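Long-range contacts in protein angel homolog 2 (Homo sapiens, PDB 6RW0), which acts as a 2',3'-cyclic phosphatase of the CCR4 deadenylase family and probably binds the 3' untranslated regions of mRNA: residues 57-65 against 80-89; 256-264 against 274-282. All coordinates share one frame; numbering follows the deposited sequence.

Contact 1 of 2, residues 57-65 against 80-89; sequences YNILSQDLL and LHWSFRFPNI
Arg85, on helix 82-96, reaches across to Gln62 and to the loop following strand 49-58. The two segments belong to the beta-alpha-beta crossover that links the parallel strands 49-58 and 100-107 of the DNase I-like fold.

Hydrogen bonds dominate. Arginine suits the site because its planar head can serve several acceptors: NE and NH2 grip Gln62 OE1 side-on, Arg85 NH2 to Gln62 OE1 being the shorter bond at 2.8 Å. Arg85 NH2 also donates to Leu60 O (2.7 Å), from above the carbonyl plane, whereas Arg85 NH1 meets Ile59 O (3.1 Å) in the carbonyl plane. Ser415 O also binds NH1, fixing the guanidinium against rotation. A bend in the Gln62 chain (chi2 68°) turns its amide to face helix 82-96, letting one group accept from Arg85 and donate to Leu80 O.

Apolar contacts flank this network. Leu60 and Leu65 lie over the same face of the guanidinium, and the side chains of Ile59 and Ile89 cross at about a right angle, their CG2 methyls 4.1 Å apart. Ile59 CD1 comes to the edge of the Trp82 ring, whose NE1 is held by Glu114.

A cap and a turn shape the loop. Ser61 N-caps helix 62-67 through a weak bond from Leu64 N to OG, which also pairs with Gln107, and in an Asx turn Asn58 OD1 accepts from Leu60 N at 3.2 Å.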
loop_
_atom_site.group_PDB
_atom_site.type_symbol
_atom_site.label_atom_id
_atom_site.label_comp_id
_atom_site.label_asym_id
_atom_site.label_seq_id
_atom_site.Cartn_x
_atom_site.Cartn_y
_atom_site.Cartn_z
ATOM N N TYR A 57 0.375 5.335 -4.819
ATOM C CA TYR A 57 -0.020 5.103 -6.219
ATOM C C TYR A 57 0.639 3.836 -6.767
ATOM O O TYR A 57 1.846 3.814 -6.843
ATOM C CB TYR A 57 0.408 6.320 -7.043
ATOM C CG TYR A 57 -0.224 6.491 -8.402
ATOM C CD1 TYR A 57 -1.244 5.673 -8.838
ATOM C CD2 TYR A 57 0.178 7.523 -9.214
ATOM C CE1 TYR A 57 -1.830 5.864 -10.076
ATOM C CE2 TYR A 57 -0.398 7.731 -10.450
ATOM C CZ TYR A 57 -1.397 6.891 -10.885
ATOM O OH TYR A 57 -1.975 7.082 -12.100
ATOM N N ASN A 58 -0.152 2.850 -7.175
ATOM C CA ASN A 58 0.348 1.679 -7.921
ATOM C C ASN A 58 0.308 2.153 -9.383
ATOM O O ASN A 58 -0.773 2.343 -9.879
ATOM C CB ASN A 58 -0.513 0.456 -7.631
ATOM C CG ASN A 58 -0.111 -0.734 -8.467
ATOM O OD1 ASN A 58 0.376 -0.577 -9.559
ATOM N ND2 ASN A 58 -0.336 -1.921 -7.953
ATOM N N ILE A 59 1.458 2.366 -10.016
ATOM C CA ILE A 59 1.541 3.039 -11.342
ATOM C C ILE A 59 1.448 2.057 -12.508
ATOM O O ILE A 59 1.403 2.530 -13.616
ATOM C CB ILE A 59 2.804 3.922 -11.414
ATOM C CG1 ILE A 59 4.106 3.116 -11.467
ATOM C CG2 ILE A 59 2.805 4.921 -10.270
ATOM C CD1 ILE A 59 5.316 3.950 -11.791
ATOM N N LEU A 60 1.412 0.757 -12.245
ATOM C CA LEU A 60 1.303 -0.302 -13.250
ATOM C C LEU A 60 2.620 -0.465 -14.010
ATOM O O LEU A 60 2.990 0.374 -14.835
ATOM C CB LEU A 60 0.099 -0.122 -14.183
ATOM C CG LEU A 60 -0.067 -1.166 -15.295
ATOM C CD1 LEU A 60 -0.142 -2.597 -14.801
ATOM C CD2 LEU A 60 -1.319 -0.805 -16.105
ATOM N N SER A 61 3.330 -1.548 -13.723
ATOM C CA SER A 61 4.579 -1.849 -14.411
ATOM C C SER A 61 4.302 -2.251 -15.851
ATOM O O SER A 61 3.394 -3.040 -16.116
ATOM C CB SER A 61 5.258 -2.993 -13.658
ATOM O OG SER A 61 6.058 -3.813 -14.496
ATOM N N GLN A 62 5.085 -1.711 -16.790
ATOM C CA GLN A 62 4.862 -2.041 -18.198
ATOM C C GLN A 62 5.025 -3.533 -18.465
ATOM O O GLN A 62 4.242 -4.120 -19.233
ATOM C CB GLN A 62 5.806 -1.244 -19.099
ATOM C CG GLN A 62 5.428 -1.327 -20.571
ATOM C CD GLN A 62 4.114 -0.620 -20.866
ATOM O OE1 GLN A 62 3.722 0.294 -20.153
ATOM N NE2 GLN A 62 3.445 -1.025 -21.940
ATOM N N ASP A 63 6.048 -4.166 -17.875
ATOM C CA ASP A 63 6.237 -5.598 -18.074
ATOM C C ASP A 63 5.015 -6.369 -17.587
ATOM O O ASP A 63 4.569 -7.319 -18.238
ATOM C CB ASP A 63 7.456 -6.111 -17.303
ATOM C CG ASP A 63 8.783 -5.752 -17.942
ATOM O OD1 ASP A 63 8.817 -5.141 -19.027
ATOM O OD2 ASP A 63 9.820 -6.094 -17.328
ATOM N N LEU A 64 4.479 -5.986 -16.421
ATOM C CA LEU A 64 3.311 -6.683 -15.888
ATOM C C LEU A 64 2.062 -6.396 -16.708
ATOM O O LEU A 64 1.221 -7.284 -16.878
ATOM C CB LEU A 64 3.113 -6.352 -14.408
ATOM C CG LEU A 64 4.285 -6.755 -13.507
ATOM C CD1 LEU A 64 3.923 -6.439 -12.047
ATOM C CD2 LEU A 64 4.675 -8.211 -13.685
ATOM N N LEU A 65 1.935 -5.187 -17.256
ATOM C CA LEU A 65 0.838 -4.895 -18.165
ATOM C C LEU A 65 0.890 -5.831 -19.365
ATOM O O LEU A 65 -0.096 -6.501 -19.695
ATOM C CB LEU A 65 0.953 -3.435 -18.596
ATOM C CG LEU A 65 -0.136 -2.777 -19.427
ATOM C CD1 LEU A 65 0.155 -1.272 -19.492
ATOM C CD2 LEU A 65 -0.213 -3.363 -20.824
ATOM N N LEU A 80 -1.630 2.191 -24.036
ATOM C CA LEU A 80 -0.931 1.253 -23.171
ATOM C C LEU A 80 0.584 1.368 -23.229
ATOM O O LEU A 80 1.253 0.850 -22.331
ATOM C CB LEU A 80 -1.344 -0.184 -23.497
ATOM C CG LEU A 80 -2.820 -0.487 -23.256
ATOM C CD1 LEU A 80 -3.133 -1.879 -23.762
ATOM C CD2 LEU A 80 -3.185 -0.373 -21.791
ATOM N N HIS A 81 1.145 2.031 -24.236
ATOM C CA HIS A 81 2.594 2.113 -24.357
ATOM C C HIS A 81 3.193 2.942 -23.228
ATOM O O HIS A 81 2.623 3.952 -22.807
ATOM C CB HIS A 81 2.965 2.745 -25.696
ATOM C CG HIS A 81 2.463 1.978 -26.875
ATOM N ND1 HIS A 81 2.901 0.707 -27.175
ATOM C CD2 HIS A 81 1.551 2.297 -27.823
ATOM C CE1 HIS A 81 2.284 0.276 -28.260
ATOM N NE2 HIS A 81 1.458 1.222 -28.673
ATOM N N TRP A 82 4.363 2.519 -22.744
ATOM C CA TRP A 82 5.026 3.273 -21.683
ATOM C C TRP A 82 5.347 4.697 -22.123
ATOM O O TRP A 82 5.327 5.617 -21.299
ATOM C CB TRP A 82 6.287 2.544 -21.229
ATOM C CG TRP A 82 7.043 3.203 -20.113
ATOM C CD1 TRP A 82 8.320 3.671 -20.165
ATOM C CD2 TRP A 82 6.581 3.448 -18.780
ATOM N NE1 TRP A 82 8.688 4.184 -18.946
ATOM C CE2 TRP A 82 7.632 4.072 -18.081
ATOM C CE3 TRP A 82 5.381 3.220 -18.115
ATOM C CZ2 TRP A 82 7.512 4.457 -16.750
ATOM C CZ3 TRP A 82 5.273 3.586 -16.793
ATOM C CH2 TRP A 82 6.324 4.203 -16.128
ATOM N N SER A 83 5.634 4.906 -23.410
ATOM C CA SER A 83 5.896 6.257 -23.900
ATOM C C SER A 83 4.676 7.160 -23.760
ATOM O O SER A 83 4.816 8.392 -23.726
ATOM C CB SER A 83 6.323 6.192 -25.368
ATOM O OG SER A 83 5.303 5.614 -26.165
ATOM N N PHE A 84 3.475 6.573 -23.721
ATOM C CA PHE A 84 2.224 7.290 -23.494
ATOM C C PHE A 84 1.936 7.430 -21.997
ATOM O O PHE A 84 1.589 8.515 -21.513
ATOM C CB PHE A 84 1.066 6.546 -24.191
ATOM C CG PHE A 84 -0.238 7.291 -24.147
ATOM C CD1 PHE A 84 -1.086 7.178 -23.055
ATOM C CD2 PHE A 84 -0.605 8.122 -25.186
ATOM C CE1 PHE A 84 -2.276 7.885 -22.998
ATOM C CE2 PHE A 84 -1.799 8.827 -25.137
ATOM C CZ PHE A 84 -2.631 8.711 -24.033
ATOM N N ARG A 85 2.105 6.347 -21.245
ATOM C CA ARG A 85 1.670 6.336 -19.854
ATOM C C ARG A 85 2.569 7.172 -18.953
ATOM O O ARG A 85 2.075 7.871 -18.063
ATOM C CB ARG A 85 1.610 4.899 -19.334
ATOM C CG ARG A 85 0.621 4.026 -20.085
ATOM C CD ARG A 85 0.281 2.754 -19.320
ATOM N NE ARG A 85 1.435 1.930 -18.960
ATOM C CZ ARG A 85 1.855 1.684 -17.717
ATOM N NH1 ARG A 85 1.261 2.215 -16.657
ATOM N NH2 ARG A 85 2.902 0.896 -17.530
ATOM N N PHE A 86 3.887 7.067 -19.108
ATOM C CA PHE A 86 4.761 7.743 -18.156
ATOM C C PHE A 86 4.557 9.254 -18.147
ATOM O O PHE A 86 4.480 9.841 -17.054
ATOM C CB PHE A 86 6.226 7.379 -18.377
ATOM C CG PHE A 86 7.147 8.164 -17.497
ATOM C CD1 PHE A 86 7.097 8.012 -16.122
ATOM C CD2 PHE A 86 8.013 9.094 -18.033
ATOM C CE1 PHE A 86 7.931 8.761 -15.298
ATOM C CE2 PHE A 86 8.841 9.835 -17.213
ATOM C CZ PHE A 86 8.796 9.668 -15.848
ATOM N N PRO A 87 4.464 9.946 -19.287
ATOM C CA PRO A 87 4.188 11.389 -19.204
ATOM C C PRO A 87 2.917 11.721 -18.444
ATOM O O PRO A 87 2.878 12.729 -17.726
ATOM C CB PRO A 87 4.134 11.829 -20.673
ATOM C CG PRO A 87 4.974 10.827 -21.392
ATOM C CD PRO A 87 4.754 9.515 -20.667
ATOM N N ASN A 88 1.870 10.906 -18.584
ATOM C CA ASN A 88 0.643 11.141 -17.828
ATOM C C ASN A 88 0.858 10.938 -16.332
ATOM O O ASN A 88 0.379 11.735 -15.515
ATOM C CB ASN A 88 -0.447 10.194 -18.316
ATOM C CG ASN A 88 -1.230 10.745 -19.485
ATOM O OD1 ASN A 88 -1.088 11.910 -19.864
ATOM N ND2 ASN A 88 -2.080 9.907 -20.054
ATOM N N ILE A 89 1.565 9.873 -15.955
ATOM C CA ILE A 89 1.813 9.589 -14.543
ATOM C C ILE A 89 2.650 10.698 -13.924
ATOM O O ILE A 89 2.356 11.183 -12.821
ATOM C CB ILE A 89 2.487 8.213 -14.406
ATOM C CG1 ILE A 89 1.494 7.099 -14.764
ATOM C CG2 ILE A 89 3.036 8.025 -13.002
ATOM C CD1 ILE A 89 2.145 5.785 -15.158
#

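Contact 2 of 2, residues 256-264 against 274-282; sequences YEGLPIGKV and QRILSIPIW
Tyr256 lays its ring against Ile281, Leu277 and Ile279, where two loop segments run antiparallel without forming a regular strand. Their one beta bridge joins Pro260 and Ile276 as a non-hydrogen-bonded pair, a position that suits proline because its nitrogen has no proton to give. Leu277 N to Leu259 O (3.0 Å) and Ile261 N to Arg275 O frame the pair. A water donating to Tyr256 O and Leu277 O continues the link.

Tyr256 holds CG between its backbone N and carbonyl carbon (chi1 61°), swinging the ring over segment 274-282. Ile281 CG1 makes a CH-pi contact with one face, 3.9 Å from the Tyr256 ring centroid, while Ile279 CG1 approaches obliquely at CE1. The hydroxyl passes beyond to Pro280 CA, next to a cis peptide bond, and has a weak bond with Gln290.

Leu277 lies side by side with Leu259, and its CD1 also meets Tyr256 CB and Val264 CG2. Leu277 CD2, the other methyl, touches Ile261 CG2 at 3.8 Å. Ile261 in turn covers one face of the Arg275 guanidinium, which Asp204 holds in a salt bridge.

Glycine fits both its sites: Gly258 has positive phi (74°) in the type II turn 256-259, and Gly262 CA lies just 3.0 Å from Gln274 OE1, which also accepts weakly from Gly262 N.

Beneath the loops, Val264 and Ile281 pack on helix 203-220, Leu259 and Val264 on helix 244-251, and Tyr256 and Ile281 on strand 329-331.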
loop_
_atom_site.group_PDB
_atom_site.type_symbol
_atom_site.label_atom_id
_atom_site.label_comp_id
_atom_site.label_asym_id
_atom_site.label_seq_id
_atom_site.Cartn_x
_atom_site.Cartn_y
_atom_site.Cartn_z
ATOM N N TYR A 256 -8.563 -15.868 13.928
ATOM C CA TYR A 256 -8.515 -16.574 12.624
ATOM C C TYR A 256 -8.930 -18.041 12.760
ATOM O O TYR A 256 -8.711 -18.777 11.845
ATOM C CB TYR A 256 -7.158 -16.358 11.948
ATOM C CG TYR A 256 -5.963 -16.865 12.702
ATOM C CD1 TYR A 256 -5.542 -18.164 12.557
ATOM C CD2 TYR A 256 -5.243 -16.042 13.540
ATOM C CE1 TYR A 256 -4.446 -18.646 13.232
ATOM C CE2 TYR A 256 -4.153 -16.510 14.242
ATOM C CZ TYR A 256 -3.749 -17.818 14.081
ATOM O OH TYR A 256 -2.694 -18.327 14.750
ATOM N N GLU A 257 -9.530 -18.448 13.870
ATOM C CA GLU A 257 -10.017 -19.815 14.002
ATOM C C GLU A 257 -11.010 -20.134 12.892
ATOM O O GLU A 257 -11.965 -19.387 12.665
ATOM C CB GLU A 257 -10.691 -19.967 15.367
ATOM C CG GLU A 257 -11.227 -21.355 15.665
ATOM C CD GLU A 257 -11.904 -21.446 17.028
ATOM O OE1 GLU A 257 -12.415 -20.419 17.525
ATOM O OE2 GLU A 257 -11.923 -22.554 17.603
ATOM N N GLY A 258 -10.775 -21.245 12.191
ATOM C CA GLY A 258 -11.666 -21.694 11.137
ATOM C C GLY A 258 -11.623 -20.907 9.847
ATOM O O GLY A 258 -12.459 -21.146 8.975
ATOM N N LEU A 259 -10.697 -19.975 9.693
ATOM C CA LEU A 259 -10.720 -19.086 8.536
ATOM C C LEU A 259 -10.010 -19.734 7.350
ATOM O O LEU A 259 -8.807 -20.010 7.442
ATOM C CB LEU A 259 -10.046 -17.772 8.895
ATOM C CG LEU A 259 -9.927 -16.681 7.842
ATOM C CD1 LEU A 259 -11.281 -16.319 7.305
ATOM C CD2 LEU A 259 -9.244 -15.456 8.459
ATOM N N PRO A 260 -10.698 -19.987 6.239
ATOM C CA PRO A 260 -10.014 -20.534 5.058
ATOM C C PRO A 260 -9.001 -19.552 4.489
ATOM O O PRO A 260 -9.174 -18.331 4.551
ATOM C CB PRO A 260 -11.154 -20.777 4.059
ATOM C CG PRO A 260 -12.398 -20.838 4.886
ATOM C CD PRO A 260 -12.158 -19.894 6.037
ATOM N N ILE A 261 -7.921 -20.097 3.922
ATOM C CA ILE A 261 -6.842 -19.234 3.437
ATOM C C ILE A 261 -7.319 -18.267 2.359
ATOM O O ILE A 261 -6.817 -17.139 2.259
ATOM C CB ILE A 261 -5.612 -20.053 2.984
ATOM C CG1 ILE A 261 -5.953 -21.080 1.908
ATOM C CG2 ILE A 261 -4.963 -20.742 4.190
ATOM C CD1 ILE A 261 -4.703 -21.729 1.328
ATOM N N GLY A 262 -8.287 -18.664 1.551
ATOM C CA GLY A 262 -8.762 -17.801 0.498
ATOM C C GLY A 262 -9.770 -16.760 0.912
ATOM O O GLY A 262 -10.199 -15.973 0.064
ATOM N N LYS A 263 -10.191 -16.751 2.178
ATOM C CA LYS A 263 -11.141 -15.771 2.683
ATOM C C LYS A 263 -10.456 -14.612 3.383
ATOM O O LYS A 263 -11.119 -13.637 3.747
ATOM C CB LYS A 263 -12.152 -16.436 3.625
ATOM C CG LYS A 263 -12.942 -17.572 2.969
ATOM C CD LYS A 263 -13.729 -17.130 1.745
ATOM C CE LYS A 263 -15.016 -16.440 2.138
ATOM N NZ LYS A 263 -15.850 -17.292 3.026
ATOM N N VAL A 264 -9.139 -14.679 3.534
ATOM C CA VAL A 264 -8.389 -13.666 4.267
ATOM C C VAL A 264 -8.516 -12.304 3.602
ATOM O O VAL A 264 -8.714 -11.282 4.274
ATOM C CB VAL A 264 -6.918 -14.104 4.373
ATOM C CG1 VAL A 264 -6.022 -12.969 4.807
ATOM C CG2 VAL A 264 -6.783 -15.281 5.306
ATOM N N GLN A 274 -10.755 -25.156 0.324
ATOM C CA GLN A 274 -9.558 -24.454 0.812
ATOM C C GLN A 274 -9.160 -24.917 2.201
ATOM O O GLN A 274 -10.012 -25.159 3.013
ATOM C CB GLN A 274 -9.787 -22.949 0.814
ATOM C CG GLN A 274 -9.898 -22.371 -0.581
ATOM C CD GLN A 274 -10.208 -20.901 -0.532
ATOM O OE1 GLN A 274 -10.435 -20.341 0.516
ATOM N NE2 GLN A 274 -10.235 -20.280 -1.688
ATOM N N ARG A 275 -7.860 -24.991 2.418
ATOM C CA ARG A 275 -7.251 -25.302 3.715
ATOM C C ARG A 275 -7.556 -24.156 4.684
ATOM O O ARG A 275 -7.649 -23.038 4.258
ATOM C CB ARG A 275 -5.755 -25.457 3.442
ATOM C CG ARG A 275 -4.885 -25.638 4.668
ATOM C CD ARG A 275 -3.472 -26.010 4.262
ATOM N NE ARG A 275 -2.878 -25.070 3.325
ATOM C CZ ARG A 275 -2.158 -24.021 3.676
ATOM N NH1 ARG A 275 -2.039 -23.719 4.948
ATOM N NH2 ARG A 275 -1.558 -23.288 2.765
ATOM N N ILE A 276 -7.746 -24.478 5.952
ATOM C CA ILE A 276 -7.936 -23.525 7.045
ATOM C C ILE A 276 -6.568 -23.097 7.561
ATOM O O ILE A 276 -5.642 -23.909 7.618
ATOM C CB ILE A 276 -8.763 -24.186 8.168
ATOM C CG1 ILE A 276 -10.054 -24.800 7.615
ATOM C CG2 ILE A 276 -9.015 -23.189 9.281
ATOM C CD1 ILE A 276 -10.906 -23.889 6.801
ATOM N N LEU A 277 -6.435 -21.824 7.954
ATOM C CA LEU A 277 -5.164 -21.299 8.455
ATOM C C LEU A 277 -4.590 -22.154 9.580
ATOM O O LEU A 277 -5.312 -22.573 10.482
ATOM C CB LEU A 277 -5.376 -19.884 9.010
ATOM C CG LEU A 277 -5.411 -18.856 7.888
ATOM C CD1 LEU A 277 -5.960 -17.555 8.430
ATOM C CD2 LEU A 277 -4.048 -18.602 7.249
ATOM N N SER A 278 -3.270 -22.360 9.563
ATOM C CA SER A 278 -2.627 -23.052 10.679
ATOM C C SER A 278 -2.593 -22.160 11.927
ATOM O O SER A 278 -2.683 -20.936 11.847
ATOM C CB SER A 278 -1.207 -23.488 10.305
ATOM O OG SER A 278 -1.244 -24.508 9.318
ATOM N N ILE A 279 -2.508 -22.797 13.090
ATOM C CA ILE A 279 -2.294 -22.106 14.360
ATOM C C ILE A 279 -0.937 -22.561 14.896
ATOM O O ILE A 279 -0.803 -23.722 15.304
ATOM C CB ILE A 279 -3.406 -22.414 15.372
ATOM C CG1 ILE A 279 -4.771 -22.065 14.787
ATOM C CG2 ILE A 279 -3.176 -21.641 16.669
ATOM C CD1 ILE A 279 -5.933 -22.767 15.481
ATOM N N PRO A 280 0.103 -21.713 14.885
ATOM C CA PRO A 280 0.159 -20.362 14.331
ATOM C C PRO A 280 0.227 -20.398 12.802
ATOM O O PRO A 280 0.469 -21.442 12.174
ATOM C CB PRO A 280 1.466 -19.813 14.908
ATOM C CG PRO A 280 2.355 -21.013 14.895
ATOM C CD PRO A 280 1.441 -22.164 15.321
ATOM N N ILE A 281 0.052 -19.218 12.214
ATOM C CA ILE A 281 -0.015 -19.111 10.761
ATOM C C ILE A 281 1.334 -19.436 10.140
ATOM O O ILE A 281 1.407 -20.079 9.085
ATOM C CB ILE A 281 -0.502 -17.710 10.359
ATOM C CG1 ILE A 281 -1.940 -17.484 10.839
ATOM C CG2 ILE A 281 -0.386 -17.512 8.845
ATOM C CD1 ILE A 281 -2.445 -16.051 10.624
ATOM N N TRP A 282 2.401 -18.962 10.763
ATOM C CA TRP A 282 3.784 -19.065 10.250
ATOM C C TRP A 282 4.662 -19.761 11.283
ATOM O O TRP A 282 4.309 -19.752 12.441
ATOM C CB TRP A 282 4.296 -17.659 9.890
ATOM C CG TRP A 282 4.370 -16.709 11.042
ATOM C CD1 TRP A 282 5.301 -16.678 12.035
ATOM C CD2 TRP A 282 3.464 -15.636 11.314
ATOM N NE1 TRP A 282 5.028 -15.666 12.905
ATOM C CE2 TRP A 282 3.906 -15.013 12.497
ATOM C CE3 TRP A 282 2.326 -15.148 10.676
ATOM C CZ2 TRP A 282 3.251 -13.922 13.041
ATOM C CZ3 TRP A 282 1.677 -14.069 11.220
ATOM C CH2 TRP A 282 2.133 -13.474 12.391
HETATM O O HOH W 1 -7.370 -21.559 12.144
#

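How the contacts relate
Contact 1 closes before contact 2 opens along the chain, and both lie within the endonuclease/exonuclease/phosphatase domain. Their centres are 35 Å apart and their nearest atoms about 18 Å. Contact 1 belongs to the sheet containing strands 49-58 and 100-107; contact 2 is a peripheral loop pair resting on helix 203-220, which connects the parallel strands 189-195 and 231-236 of the other large sheet. A hydrogen bond from Asn58 of contact 1 to Asp236, at the end of strand 231-236, ties the two sheets together. The Leu60 side chain of contact 1 is about 5 Å from the bound magnesium, while contact 2 lies in the loop region between strands 253-255 and 329-331.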